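Local coordinates for protein phospho-2-dehydro-3-deoxyheptonate aldolase (PDB 3TQK) that probably condenses phosphoenolpyruvate with D-erythrose 4-phosphate to give 3-deoxy-D-arabino-heptulosonate 7-phosphate, the first step of chorismate biosynthesis, at residues G46-V54 / L334-R345. Sequence-based numbering, arbitrary orientation.
Sequences GNDDRVAVV and LEMLAEAVQVRR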
loop_
_atom_site.group_PDB
_atom_site.type_symbol
_atom_site.label_atom_id
_atom_site.label_comp_id
_atom_site.label_asym_id
_atom_site.label_seq_id
_atom_site.Cartn_x
_atom_site.Cartn_y
_atom_site.Cartn_z
ATOM N N GLY A 46 13.849 -22.749 10.460
ATOM C CA GLY A 46 13.701 -23.927 11.304
ATOM C C GLY A 46 14.996 -24.620 11.659
ATOM O O GLY A 46 14.978 -25.653 12.334
ATOM N N ASN A 47 16.117 -24.051 11.229
ATOM C CA ASN A 47 17.426 -24.637 11.481
ATOM C C ASN A 47 17.962 -24.397 12.901
ATOM O O ASN A 47 18.974 -24.992 13.300
ATOM C CB ASN A 47 18.409 -24.146 10.421
ATOM C CG ASN A 47 17.994 -24.570 9.018
ATOM O OD1 ASN A 47 17.493 -25.685 8.818
ATOM N ND2 ASN A 47 18.195 -23.694 8.046
ATOM N N ASP A 48 17.280 -23.524 13.645
ATOM C CA ASP A 48 17.494 -23.322 15.072
ATOM C C ASP A 48 16.105 -23.373 15.707
ATOM O O ASP A 48 15.135 -22.886 15.113
ATOM C CB ASP A 48 18.160 -21.960 15.305
ATOM C CG ASP A 48 18.463 -21.671 16.774
ATOM O OD1 ASP A 48 18.437 -22.607 17.601
ATOM O OD2 ASP A 48 18.765 -20.496 17.086
ATOM N N ASP A 49 15.996 -23.954 16.899
ATOM C CA ASP A 49 14.688 -24.127 17.537
ATOM C C ASP A 49 14.470 -23.184 18.731
ATOM O O ASP A 49 13.469 -23.287 19.451
ATOM C CB ASP A 49 14.432 -25.601 17.914
ATOM C CG ASP A 49 15.538 -26.209 18.733
ATOM O OD1 ASP A 49 16.449 -25.456 19.150
ATOM O OD2 ASP A 49 15.484 -27.454 18.961
ATOM N N ARG A 50 15.411 -22.273 18.931
ATOM C CA ARG A 50 15.142 -21.066 19.704
ATOM C C ARG A 50 13.953 -20.328 19.098
ATOM O O ARG A 50 13.650 -20.495 17.916
ATOM C CB ARG A 50 16.354 -20.139 19.709
ATOM C CG ARG A 50 17.505 -20.650 20.551
ATOM C CD ARG A 50 18.528 -19.563 20.801
ATOM N NE ARG A 50 18.944 -18.930 19.560
ATOM C CZ ARG A 50 19.648 -17.809 19.481
ATOM N NH1 ARG A 50 20.041 -17.171 20.586
ATOM N NH2 ARG A 50 19.965 -17.322 18.281
ATOM N N VAL A 51 13.273 -19.538 19.918
ATOM C CA VAL A 51 12.145 -18.743 19.459
ATOM C C VAL A 51 12.594 -17.277 19.413
ATOM O O VAL A 51 13.312 -16.833 20.291
ATOM C CB VAL A 51 10.934 -18.961 20.378
ATOM C CG1 VAL A 51 9.911 -17.858 20.222
ATOM C CG2 VAL A 51 10.293 -20.315 20.073
ATOM N N ALA A 52 12.228 -16.555 18.355
ATOM C CA ALA A 52 12.573 -15.136 18.207
ATOM C C ALA A 52 11.511 -14.300 18.902
ATOM O O ALA A 52 10.320 -14.606 18.794
ATOM C CB ALA A 52 12.640 -14.745 16.745
ATOM N N VAL A 53 11.934 -13.258 19.614
ATOM C CA VAL A 53 11.007 -12.403 20.343
ATOM C C VAL A 53 11.291 -10.961 19.991
ATOM O O VAL A 53 12.370 -10.437 20.304
ATOM C CB VAL A 53 11.116 -12.607 21.870
ATOM C CG1 VAL A 53 10.186 -11.662 22.606
ATOM C CG2 VAL A 53 10.794 -14.059 22.238
ATOM N N VAL A 54 10.331 -10.351 19.300
ATOM C CA VAL A 54 10.395 -8.956 18.894
ATOM C C VAL A 54 9.577 -8.194 19.911
ATOM O O VAL A 54 8.351 -8.277 19.925
ATOM C CB VAL A 54 9.812 -8.738 17.495
ATOM C CG1 VAL A 54 9.765 -7.225 17.154
ATOM C CG2 VAL A 54 10.613 -9.519 16.465
ATOM N N LEU A 334 9.158 -13.708 28.979
ATOM C CA LEU A 334 10.399 -14.330 28.519
ATOM C C LEU A 334 10.626 -15.660 29.255
ATOM O O LEU A 334 10.959 -16.669 28.630
ATOM C CB LEU A 334 11.591 -13.386 28.695
ATOM C CG LEU A 334 11.588 -12.087 27.871
ATOM C CD1 LEU A 334 12.687 -11.151 28.350
ATOM C CD2 LEU A 334 11.739 -12.345 26.372
ATOM N N GLU A 335 10.412 -15.666 30.570
ATOM C CA GLU A 335 10.496 -16.901 31.353
ATOM C C GLU A 335 9.596 -17.975 30.742
ATOM O O GLU A 335 10.023 -19.111 30.540
ATOM C CB GLU A 335 10.110 -16.664 32.824
ATOM C CG GLU A 335 11.137 -15.870 33.648
ATOM C CD GLU A 335 10.602 -15.426 35.017
ATOM O OE1 GLU A 335 9.579 -15.983 35.484
ATOM O OE2 GLU A 335 11.206 -14.516 35.635
HETATM N N MSE A 336 8.353 -17.605 30.440
HETATM C CA MSE A 336 7.398 -18.542 29.858
HETATM C C MSE A 336 7.879 -19.095 28.524
HETATM O O MSE A 336 7.724 -20.286 28.264
HETATM C CB MSE A 336 6.043 -17.874 29.650
HETATM C CG MSE A 336 5.280 -17.612 30.924
HETATM SE SE MSE A 336 3.871 -16.314 30.603
HETATM C CE MSE A 336 2.665 -17.441 29.558
ATOM N N LEU A 337 8.432 -18.225 27.681
ATOM C CA LEU A 337 8.913 -18.635 26.358
ATOM C C LEU A 337 10.143 -19.547 26.444
ATOM O O LEU A 337 10.253 -20.518 25.688
ATOM C CB LEU A 337 9.217 -17.419 25.482
ATOM C CG LEU A 337 7.968 -16.758 24.893
ATOM C CD1 LEU A 337 8.238 -15.326 24.534
ATOM C CD2 LEU A 337 7.474 -17.526 23.671
ATOM N N ALA A 338 11.050 -19.227 27.367
ATOM C CA ALA A 338 12.260 -20.004 27.553
ATOM C C ALA A 338 11.917 -21.397 28.074
ATOM O O ALA A 338 12.559 -22.371 27.689
ATOM C CB ALA A 338 13.226 -19.285 28.501
ATOM N N GLU A 339 10.902 -21.495 28.933
ATOM C CA GLU A 339 10.447 -22.801 29.404
ATOM C C GLU A 339 9.841 -23.595 28.253
ATOM O O GLU A 339 10.120 -24.782 28.106
ATOM C CB GLU A 339 9.421 -22.684 30.535
ATOM C CG GLU A 339 9.278 -23.997 31.311
ATOM C CD GLU A 339 8.131 -24.016 32.315
ATOM O OE1 GLU A 339 7.204 -23.174 32.232
ATOM O OE2 GLU A 339 8.159 -24.898 33.201
ATOM N N ALA A 340 9.003 -22.935 27.456
ATOM C CA ALA A 340 8.406 -23.547 26.276
ATOM C C ALA A 340 9.460 -24.192 25.381
ATOM O O ALA A 340 9.267 -25.312 24.914
ATOM C CB ALA A 340 7.618 -22.511 25.482
ATOM N N VAL A 341 10.561 -23.482 25.141
ATOM C CA VAL A 341 11.640 -23.991 24.301
ATOM C C VAL A 341 12.353 -25.163 24.982
ATOM O O VAL A 341 12.637 -26.178 24.338
ATOM C CB VAL A 341 12.656 -22.887 23.937
ATOM C CG1 VAL A 341 13.888 -23.479 23.234
ATOM C CG2 VAL A 341 11.998 -21.838 23.052
ATOM N N GLN A 342 12.620 -25.048 26.278
ATOM C CA GLN A 342 13.295 -26.140 26.993
ATOM C C GLN A 342 12.514 -27.463 26.874
ATOM O O GLN A 342 13.104 -28.517 26.625
ATOM C CB GLN A 342 13.547 -25.767 28.456
ATOM C CG GLN A 342 14.597 -24.666 28.614
ATOM C CD GLN A 342 14.496 -23.919 29.932
ATOM O OE1 GLN A 342 13.933 -24.418 30.894
ATOM N NE2 GLN A 342 15.050 -22.718 29.976
ATOM N N VAL A 343 11.191 -27.389 27.008
ATOM C CA VAL A 343 10.337 -28.566 26.889
ATOM C C VAL A 343 10.250 -29.036 25.439
ATOM O O VAL A 343 10.140 -30.235 25.161
ATOM C CB VAL A 343 8.926 -28.286 27.446
ATOM C CG1 VAL A 343 7.970 -29.435 27.133
ATOM C CG2 VAL A 343 8.991 -28.053 28.954
ATOM N N ARG A 344 10.306 -28.089 24.511
ATOM C CA ARG A 344 10.331 -28.431 23.102
ATOM C C ARG A 344 11.501 -29.370 22.804
ATOM O O ARG A 344 11.338 -30.334 22.066
ATOM C CB ARG A 344 10.429 -27.173 22.238
ATOM C CG ARG A 344 10.400 -27.443 20.768
ATOM C CD ARG A 344 10.743 -26.210 19.986
ATOM N NE ARG A 344 9.567 -25.528 19.463
ATOM C CZ ARG A 344 9.610 -24.409 18.754
ATOM N NH1 ARG A 344 10.771 -23.818 18.496
ATOM N NH2 ARG A 344 8.479 -23.870 18.302
ATOM N N ARG A 345 12.661 -29.103 23.405
ATOM C CA ARG A 345 13.901 -29.780 23.015
ATOM C C ARG A 345 14.061 -31.239 23.460
ATOM O O ARG A 345 13.801 -31.601 24.616
ATOM C CB ARG A 345 15.120 -28.982 23.476
ATOM C CG ARG A 345 15.305 -27.675 22.711
ATOM C CD ARG A 345 16.742 -27.207 22.758
ATOM N NE ARG A 345 16.950 -26.018 21.941
ATOM C CZ ARG A 345 17.130 -24.787 22.409
ATOM N NH1 ARG A 345 17.152 -24.538 23.716
ATOM N NH2 ARG A 345 17.317 -23.797 21.553
HETATM O O HOH W 1 11.461 -21.703 16.849
#
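Closure of the TIM barrel brings the first barrel strand, here Val51 and Val53, against the last helix, ending at Arg344; the two run nearly antiparallel (166°). Alternate strand residues face the helix, and beta-branched valines suit both the extended backbone and this apolar layer. Val53 CG2 meets Leu337 CD1 tip to tip at 3.7 Å, while its CG1 rests on Leu334 CD2. One turn further along the helix, Val51 CG2 packs on Val341 CG2 (3.8 Å).

Polar contacts take over where the strand begins. Asp49 OD1 receives both NE (2.9 Å) and NH2 (3.0 Å) of Arg345, a side-on salt bridge in which both nitrogens approach from one face of the carboxylate, whose plane is turned 58° from the guanidinium. Val341 CG1 lies over a face of that guanidinium, near its rim. Arg344, its chain bent at chi3 (-100°), brings NH1 to Asp49 O (2.9 Å) and, through a water, to Arg50 O; NH2 binds Ile293 O.

Two long arginines thus tie the helix's C-terminal end to the loop entering the first strand. Asp83 also pairs with Arg345, so two carboxylates probably stabilise its positive charge.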